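PDB 4N6D: TRAP dicarboxylate transporter-DctP subunit, which probably binds a small organic acid in the periplasm and hands it to the membrane components of a TRAP transporter. Local coordinates for residues A[168-179]-A[201-209]; A[191-199]-A[215-223]. All coordinates share one frame; numbering follows the deposited sequence. Where two conformers were deposited one is given.

Contact 1 (A[168-179]-A[201-209])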
loop_
_atom_site.group_PDB
_atom_site.type_symbol
_atom_site.label_atom_id
_atom_site.label_comp_id
_atom_site.label_asym_id
_atom_site.label_seq_id
_atom_site.Cartn_x
_atom_site.Cartn_y
_atom_site.Cartn_z
ATOM N N GLU A 168 12.783 -11.868 17.025
ATOM C CA GLU A 168 11.367 -11.601 17.217
ATOM C C GLU A 168 10.970 -10.255 16.603
ATOM O O GLU A 168 11.499 -9.211 16.984
ATOM C CB GLU A 168 11.043 -11.617 18.713
ATOM C CG GLU A 168 11.267 -12.961 19.382
ATOM C CD GLU A 168 12.707 -13.209 19.860
ATOM O OE1 GLU A 168 13.612 -12.365 19.650
ATOM O OE2 GLU A 168 12.925 -14.287 20.452
ATOM N N VAL A 169 10.062 -10.273 15.623
ATOM C CA VAL A 169 9.669 -9.058 14.899
ATOM C C VAL A 169 8.150 -8.989 14.752
ATOM O O VAL A 169 7.504 -9.963 14.396
ATOM C CB VAL A 169 10.284 -9.015 13.478
ATOM C CG1 VAL A 169 9.855 -7.762 12.731
ATOM C CG2 VAL A 169 11.825 -9.098 13.529
ATOM N N ARG A 170 7.580 -7.841 15.067
ATOM C CA ARG A 170 6.154 -7.645 14.952
ATOM C C ARG A 170 5.759 -7.649 13.486
ATOM O O ARG A 170 6.311 -6.905 12.662
ATOM C CB ARG A 170 5.784 -6.317 15.591
ATOM C CG ARG A 170 4.326 -6.159 15.875
ATOM C CD ARG A 170 3.649 -5.350 14.812
ATOM N NE ARG A 170 2.247 -5.120 15.162
ATOM C CZ ARG A 170 1.377 -4.494 14.379
ATOM N NH1 ARG A 170 1.772 -4.020 13.207
ATOM N NH2 ARG A 170 0.119 -4.342 14.772
ATOM N N ALA A 171 4.787 -8.488 13.159
ATOM C CA ALA A 171 4.327 -8.630 11.798
ATOM C C ALA A 171 3.008 -9.387 11.755
ATOM O O ALA A 171 2.619 -10.044 12.715
ATOM C CB ALA A 171 5.358 -9.384 10.993
ATOM N N SER A 172 2.345 -9.320 10.607
ATOM C CA SER A 172 1.141 -10.078 10.390
ATOM C C SER A 172 1.077 -10.445 8.915
ATOM O O SER A 172 1.926 -10.017 8.129
ATOM C CB SER A 172 -0.087 -9.242 10.742
ATOM O OG SER A 172 -0.260 -8.205 9.789
ATOM N N GLY A 173 0.064 -11.225 8.539
ATOM C CA GLY A 173 -0.181 -11.490 7.128
ATOM C C GLY A 173 1.047 -11.952 6.355
ATOM O O GLY A 173 1.786 -12.826 6.800
ATOM N N ILE A 174 1.232 -11.413 5.154
ATOM C CA ILE A 174 2.314 -11.900 4.298
ATOM C C ILE A 174 3.690 -11.616 4.875
ATOM O O ILE A 174 4.641 -12.364 4.627
ATOM C CB ILE A 174 2.220 -11.322 2.868
ATOM C CG1 ILE A 174 3.132 -12.102 1.926
ATOM C CG2 ILE A 174 2.588 -9.867 2.825
ATOM C CD1 ILE A 174 2.801 -11.848 0.500
ATOM N N LEU A 175 3.818 -10.525 5.616
ATOM C CA LEU A 175 5.115 -10.189 6.205
ATOM C C LEU A 175 5.532 -11.228 7.249
ATOM O O LEU A 175 6.713 -11.534 7.389
ATOM C CB LEU A 175 5.090 -8.800 6.820
ATOM C CG LEU A 175 4.883 -7.659 5.823
ATOM C CD1 LEU A 175 4.916 -6.344 6.571
ATOM C CD2 LEU A 175 5.919 -7.678 4.717
ATOM N N SER A 176 4.572 -11.776 7.992
ATOM C CA SER A 176 4.896 -12.857 8.916
ATOM C C SER A 176 5.404 -14.065 8.138
ATOM O O SER A 176 6.369 -14.708 8.533
ATOM C CB SER A 176 3.687 -13.259 9.757
ATOM O OG SER A 176 3.398 -12.247 10.694
ATOM N N LYS A 177 4.741 -14.375 7.028
ATOM C CA LYS A 177 5.131 -15.532 6.235
ATOM C C LYS A 177 6.564 -15.347 5.756
ATOM O O LYS A 177 7.378 -16.288 5.811
ATOM C CB LYS A 177 4.167 -15.751 5.064
ATOM C CG LYS A 177 2.805 -16.280 5.474
ATOM C CD LYS A 177 1.851 -16.359 4.278
ATOM C CE LYS A 177 0.757 -17.369 4.510
ATOM N NZ LYS A 177 1.285 -18.761 4.552
ATOM N N ILE A 178 6.868 -14.137 5.291
ATOM C CA ILE A 178 8.221 -13.818 4.842
ATOM C C ILE A 178 9.232 -13.978 5.971
ATOM O O ILE A 178 10.272 -14.625 5.811
ATOM C CB ILE A 178 8.258 -12.429 4.227
ATOM C CG1 ILE A 178 7.464 -12.445 2.918
ATOM C CG2 ILE A 178 9.690 -11.987 4.004
ATOM C CD1 ILE A 178 7.201 -11.082 2.343
ATOM N N LEU A 179 8.939 -13.420 7.141
ATOM C CA LEU A 179 9.847 -13.601 8.265
ATOM C C LEU A 179 10.078 -15.073 8.604
ATOM O O LEU A 179 11.204 -15.468 8.897
ATOM C CB LEU A 179 9.306 -12.876 9.493
ATOM C CG LEU A 179 9.400 -11.357 9.439
ATOM C CD1 LEU A 179 8.603 -10.752 10.589
ATOM C CD2 LEU A 179 10.844 -10.913 9.498
ATOM N N GLY A 201 11.789 -6.753 25.089
ATOM C CA GLY A 201 12.452 -7.730 24.246
ATOM C C GLY A 201 11.502 -8.788 23.716
ATOM O O GLY A 201 11.929 -9.709 23.024
ATOM N N VAL A 202 10.217 -8.650 24.029
ATOM C CA VAL A 202 9.179 -9.526 23.479
ATOM C C VAL A 202 9.147 -9.503 21.942
ATOM O O VAL A 202 8.970 -10.539 21.295
ATOM C CB VAL A 202 7.802 -9.155 24.039
ATOM C CG1 VAL A 202 6.709 -9.954 23.351
ATOM C CG2 VAL A 202 7.781 -9.397 25.545
ATOM N N VAL A 203 9.280 -8.322 21.354
ATOM C CA VAL A 203 9.759 -8.234 19.980
ATOM C C VAL A 203 10.967 -7.318 20.002
ATOM O O VAL A 203 11.169 -6.576 20.967
ATOM C CB VAL A 203 8.701 -7.738 18.965
ATOM C CG1 VAL A 203 7.562 -8.750 18.858
ATOM C CG2 VAL A 203 8.174 -6.372 19.344
ATOM N N LYS A 204 11.769 -7.379 18.949
ATOM C CA LYS A 204 12.990 -6.593 18.891
ATOM C C LYS A 204 12.985 -5.727 17.634
ATOM O O LYS A 204 13.997 -5.148 17.277
ATOM C CB LYS A 204 14.206 -7.512 18.947
ATOM C CG LYS A 204 14.285 -8.339 20.257
ATOM C CD LYS A 204 15.503 -9.249 20.275
ATOM C CE LYS A 204 15.698 -9.925 21.621
ATOM N NZ LYS A 204 14.561 -10.795 22.001
ATOM N N GLY A 205 11.826 -5.639 16.985
ATOM C CA GLY A 205 11.642 -4.729 15.868
ATOM C C GLY A 205 10.274 -4.912 15.244
ATOM O O GLY A 205 9.439 -5.662 15.758
ATOM N N LEU A 206 10.035 -4.221 14.141
ATOM C CA LEU A 206 8.789 -4.404 13.424
ATOM C C LEU A 206 8.984 -4.318 11.924
ATOM O O LEU A 206 9.983 -3.792 11.441
ATOM C CB LEU A 206 7.714 -3.424 13.903
ATOM C CG LEU A 206 7.820 -1.942 13.554
ATOM C CD1 LEU A 206 6.507 -1.265 13.885
ATOM C CD2 LEU A 206 8.930 -1.264 14.300
ATOM N N PHE A 207 8.017 -4.871 11.204
ATOM C CA PHE A 207 8.056 -4.954 9.752
ATOM C C PHE A 207 6.897 -4.105 9.268
ATOM O O PHE A 207 5.710 -4.489 9.397
ATOM C CB PHE A 207 7.871 -6.404 9.339
ATOM C CG PHE A 207 8.569 -6.795 8.052
ATOM C CD1 PHE A 207 8.948 -5.860 7.100
ATOM C CD2 PHE A 207 8.797 -8.137 7.797
ATOM C CE1 PHE A 207 9.587 -6.279 5.902
ATOM C CE2 PHE A 207 9.419 -8.558 6.626
ATOM C CZ PHE A 207 9.817 -7.624 5.680
ATOM N N SER A 208 7.221 -2.919 8.770
ATOM C CA SER A 208 6.205 -1.966 8.358
ATOM C C SER A 208 6.840 -0.899 7.465
ATOM O O SER A 208 8.024 -0.934 7.168
ATOM C CB SER A 208 5.588 -1.313 9.597
ATOM O OG SER A 208 4.374 -0.659 9.278
ATOM N N SER A 209 6.058 0.068 7.020
ATOM C CA SER A 209 6.662 1.150 6.274
ATOM C C SER A 209 7.326 2.148 7.231
ATOM O O SER A 209 6.974 2.248 8.408
ATOM C CB SER A 209 5.679 1.835 5.322
ATOM O OG SER A 209 4.533 2.267 5.989
#

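Contact 2 (A[191-199]-A[215-223])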
loop_
_atom_site.group_PDB
_atom_site.type_symbol
_atom_site.label_atom_id
_atom_site.label_comp_id
_atom_site.label_asym_id
_atom_site.label_seq_id
_atom_site.Cartn_x
_atom_site.Cartn_y
_atom_site.Cartn_z
ATOM N N MET A 191 -0.387 -2.649 17.632
ATOM C CA MET A 191 0.583 -1.579 17.472
ATOM C C MET A 191 0.775 -0.866 18.822
ATOM O O MET A 191 1.905 -0.519 19.199
ATOM C CB MET A 191 0.116 -0.613 16.377
ATOM C CG MET A 191 1.176 0.363 15.883
ATOM S SD MET A 191 2.591 -0.430 15.089
ATOM C CE MET A 191 2.147 -0.464 13.351
ATOM N N SER A 192 -0.321 -0.685 19.559
ATOM C CA SER A 192 -0.274 -0.030 20.869
ATOM C C SER A 192 0.584 -0.759 21.916
ATOM O O SER A 192 1.111 -0.125 22.834
ATOM C CB SER A 192 -1.691 0.140 21.424
ATOM O OG SER A 192 -2.275 -1.118 21.726
ATOM N N ALA A 193 0.713 -2.079 21.798
ATOM C CA ALA A 193 1.463 -2.856 22.791
ATOM C C ALA A 193 2.930 -3.026 22.397
ATOM O O ALA A 193 3.750 -3.537 23.173
ATOM C CB ALA A 193 0.816 -4.229 22.986
ATOM N N THR A 194 3.255 -2.587 21.191
ATOM C CA THR A 194 4.550 -2.889 20.592
ATOM C C THR A 194 5.701 -2.135 21.258
ATOM O O THR A 194 6.744 -2.733 21.531
ATOM C CB THR A 194 4.477 -2.661 19.108
ATOM O OG1 THR A 194 3.325 -3.361 18.613
ATOM C CG2 THR A 194 5.727 -3.188 18.407
ATOM N N PRO A 195 5.499 -0.845 21.575
ATOM C CA PRO A 195 6.540 -0.112 22.311
ATOM C C PRO A 195 7.005 -0.829 23.581
ATOM O O PRO A 195 8.208 -0.958 23.811
ATOM C CB PRO A 195 5.859 1.214 22.665
ATOM C CG PRO A 195 4.819 1.392 21.593
ATOM C CD PRO A 195 4.348 0.013 21.233
ATOM N N GLU A 196 6.073 -1.299 24.395
ATOM C CA GLU A 196 6.445 -1.936 25.660
ATOM C C GLU A 196 7.093 -3.284 25.376
ATOM O O GLU A 196 8.078 -3.681 26.026
ATOM C CB GLU A 196 5.218 -2.120 26.560
ATOM C CG GLU A 196 5.554 -2.506 27.996
ATOM C CD GLU A 196 4.351 -3.053 28.755
ATOM O OE1 GLU A 196 3.247 -2.493 28.592
ATOM O OE2 GLU A 196 4.512 -4.041 29.513
ATOM N N ALA A 197 6.516 -3.980 24.400
ATOM C CA ALA A 197 7.039 -5.253 23.919
ATOM C C ALA A 197 8.473 -5.120 23.436
ATOM O O ALA A 197 9.300 -5.994 23.693
ATOM C CB ALA A 197 6.167 -5.781 22.803
ATOM N N LEU A 198 8.763 -4.031 22.731
ATOM C CA LEU A 198 10.111 -3.782 22.240
ATOM C C LEU A 198 11.049 -3.587 23.432
ATOM O O LEU A 198 12.133 -4.166 23.497
ATOM C CB LEU A 198 10.130 -2.540 21.348
ATOM C CG LEU A 198 9.610 -2.721 19.917
ATOM C CD1 LEU A 198 9.306 -1.374 19.271
ATOM C CD2 LEU A 198 10.620 -3.508 19.093
ATOM N N GLN A 199 10.621 -2.770 24.380
ATOM C CA GLN A 199 11.454 -2.478 25.542
ATOM C C GLN A 199 11.742 -3.738 26.352
ATOM O O GLN A 199 12.836 -3.894 26.899
ATOM C CB GLN A 199 10.786 -1.411 26.410
ATOM C CG GLN A 199 10.853 -0.024 25.781
ATOM C CD GLN A 199 9.891 0.964 26.407
ATOM O OE1 GLN A 199 8.977 0.579 27.137
ATOM N NE2 GLN A 199 10.090 2.249 26.119
ATOM N N ASP A 215 5.687 8.814 12.921
ATOM C CA ASP A 215 4.257 8.942 13.199
ATOM C C ASP A 215 3.860 8.265 14.515
ATOM O O ASP A 215 2.954 8.719 15.222
ATOM C CB ASP A 215 3.422 8.321 12.071
ATOM C CG ASP A 215 3.507 9.095 10.753
ATOM O OD1 ASP A 215 4.174 10.155 10.675
ATOM O OD2 ASP A 215 2.877 8.618 9.790
ATOM N N LEU A 216 4.522 7.155 14.813
ATOM C CA LEU A 216 4.327 6.426 16.059
ATOM C C LEU A 216 5.597 6.408 16.937
ATOM O O LEU A 216 5.711 5.645 17.898
ATOM C CB LEU A 216 3.867 5.011 15.740
ATOM C CG LEU A 216 2.476 4.924 15.106
ATOM C CD1 LEU A 216 2.142 3.482 14.704
ATOM C CD2 LEU A 216 1.415 5.467 16.046
ATOM N N ASN A 217 6.546 7.266 16.598
ATOM C CA ASN A 217 7.755 7.441 17.404
ATOM C C ASN A 217 8.540 6.151 17.603
ATOM O O ASN A 217 9.255 6.007 18.596
ATOM C CB ASN A 217 7.411 8.044 18.776
ATOM C CG ASN A 217 8.640 8.605 19.501
ATOM O OD1 ASN A 217 9.583 9.102 18.886
ATOM N ND2 ASN A 217 8.643 8.489 20.818
ATOM N N PHE A 218 8.434 5.215 16.660
ATOM C CA PHE A 218 9.199 3.979 16.793
ATOM C C PHE A 218 10.711 4.192 16.724
ATOM O O PHE A 218 11.481 3.353 17.184
ATOM C CB PHE A 218 8.735 2.925 15.790
ATOM C CG PHE A 218 7.508 2.198 16.232
ATOM C CD1 PHE A 218 7.545 1.393 17.354
ATOM C CD2 PHE A 218 6.321 2.324 15.541
ATOM C CE1 PHE A 218 6.418 0.732 17.775
ATOM C CE2 PHE A 218 5.191 1.665 15.965
ATOM C CZ PHE A 218 5.241 0.876 17.080
ATOM N N ALA A 219 11.146 5.320 16.171
ATOM C CA ALA A 219 12.564 5.601 16.057
ATOM C C ALA A 219 13.226 5.792 17.420
ATOM O O ALA A 219 14.432 5.647 17.530
ATOM C CB ALA A 219 12.798 6.825 15.208
ATOM N N GLU A 220 12.450 6.104 18.462
ATOM C CA GLU A 220 13.058 6.270 19.774
ATOM C C GLU A 220 13.693 4.966 20.217
ATOM O O GLU A 220 14.724 4.964 20.880
ATOM C CB GLU A 220 12.061 6.746 20.831
ATOM C CG GLU A 220 12.733 7.027 22.181
ATOM C CD GLU A 220 11.913 7.914 23.078
ATOM O OE1 GLU A 220 10.700 8.039 22.837
ATOM O OE2 GLU A 220 12.489 8.488 24.028
ATOM N N ILE A 221 13.057 3.866 19.839
ATOM C CA ILE A 221 13.468 2.542 20.259
ATOM C C ILE A 221 14.239 1.798 19.170
ATOM O O ILE A 221 15.244 1.144 19.457
ATOM C CB ILE A 221 12.232 1.711 20.644
ATOM C CG1 ILE A 221 11.498 2.377 21.806
ATOM C CG2 ILE A 221 12.646 0.293 20.996
ATOM C CD1 ILE A 221 10.181 1.702 22.132
ATOM N N CYS A 222 13.778 1.906 17.922
ATOM C CA CYS A 222 14.375 1.167 16.813
ATOM C C CYS A 222 15.152 2.125 15.951
ATOM O O CYS A 222 14.577 2.795 15.104
ATOM C CB CYS A 222 13.309 0.515 15.945
ATOM S SG CYS A 222 12.259 -0.622 16.860
ATOM N N ARG A 223 16.462 2.159 16.151
ATOM C CA ARG A 223 17.303 3.132 15.483
ATOM C C ARG A 223 18.128 2.572 14.342
ATOM O O ARG A 223 19.043 3.240 13.876
ATOM C CB ARG A 223 18.218 3.777 16.524
ATOM C CG ARG A 223 17.389 4.446 17.607
ATOM C CD ARG A 223 18.172 5.327 18.520
ATOM N NE ARG A 223 17.307 5.782 19.603
ATOM C CZ ARG A 223 17.665 6.673 20.519
ATOM N NH1 ARG A 223 18.867 7.231 20.468
ATOM N NH2 ARG A 223 16.813 7.011 21.478
#

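Contact 1 (A[168-179]-A[201-209])
The Phe207 ring lies against helix 173-181, where Leu175, Ile178 and Leu179 converge on it in the dense, buried part of the contact. Leu175 CD2 sits over the centre of one ring face in a CH-pi contact, 3.9 Å from the centroid and 7° off the normal. Leu179 approaches at the edge, its CG 3.7 Å from Phe207 CD2, and Ile178 CG2 touches near the same plane. Beside it the backbones of strands 168-170 and 205-208 run in the same sense, at 43°, and form a single bridge at Arg170 and Leu206: Arg170 N donates to Gly205 O (2.9 Å) and Phe207 N to Arg170 O (3.0 Å). The bridge joins edge strand 205-208 of a four-stranded mixed sheet to the parallel pair 168-170 and 185-187, in the DctP-family periplasmic binding fold. Towards the more exposed end the contact becomes polar: Lys204 N bonds Glu168 O at 2.7 Å, and the side chains run together into a salt bridge, Lys204 NZ to Glu168 OE1 at 3.0 Å. Lys204, extended to CE, turns at chi4 (61°); its NZ meets the carboxylate from above and also donates to Gly201 O (3.0 Å), in the carbonyl plane, on a lone pair.

Contact 2 (A[191-199]-A[215-223])
With CG anti to the backbone N (chi1 -166°) and bends at chi2 and chi3, the Met191 side chain brings its sulfur to the far end of the Phe218 ring. Phe218 CG, anti to its carbonyl carbon (chi1 -81°), directs the ring toward the helix. Met191 SD lies 3.5 Å from Phe218 CE2, an oblique Met-aromatic contact. Thr194 CG2, Pro195 CD and Leu198 CD1 also lie obliquely to the ring, the Thr194 and Leu198 side chains running at about a right angle to that of Phe218; Leu198 CD1 is 3.8 Å from Phe218 CD1, and Pro195 CD touches Phe218 CE1. Leu216 CD1 presses on Met191 CG at 3.5 Å, tight for two carbons. At the other end Ile221 divides its branches, CG2 meeting Leu198 CB at 3.8 Å while CD1 extends to Pro195 O and the Gln199 side chain. Cys222 SG packs on Leu198 CD1 at 3.9 Å. Apolar contact thus carries the pairing, while several polar groups brace the loop: Arg223 NE and NH2 both bond Glu220 O, a side-on grip, and Asn217 ND2 reaches Glu220 OE1 at 2.9 Å. Asn217 OD1 also bonds Tyr285 OH of helix 249-285, on which Ala219 packs. The contact packs helix 194-200 against the connection from helix 212-215 to strand 224-226, in one lobe of the family 7 solute-binding fold.

Overall arrangement
The centres of contacts 1 and 2 lie about 13 Å apart, on the same side of the chain's centre, and their segments alternate along the sequence: 168-179, 191-199, 201-209, 215-223. Helix 194-200 runs directly into the turn that leads to strand 205-208, so the two contacts share a continuous piece of chain. They also touch in space: Val203 N probably bonds Ala197 O at 3.3 Å, and Leu198 CD2 packs on Gly205 N. Helix 194-200 is set between strand 168-170, where Thr194 packs on Arg170, and the loop before strand 224-226, where it packs on Phe218. Strands 224-226 and 205-208 belong to one four-stranded sheet. This interlocking ties successive chain segments into one lobe of the binding protein, modelled here in an open form.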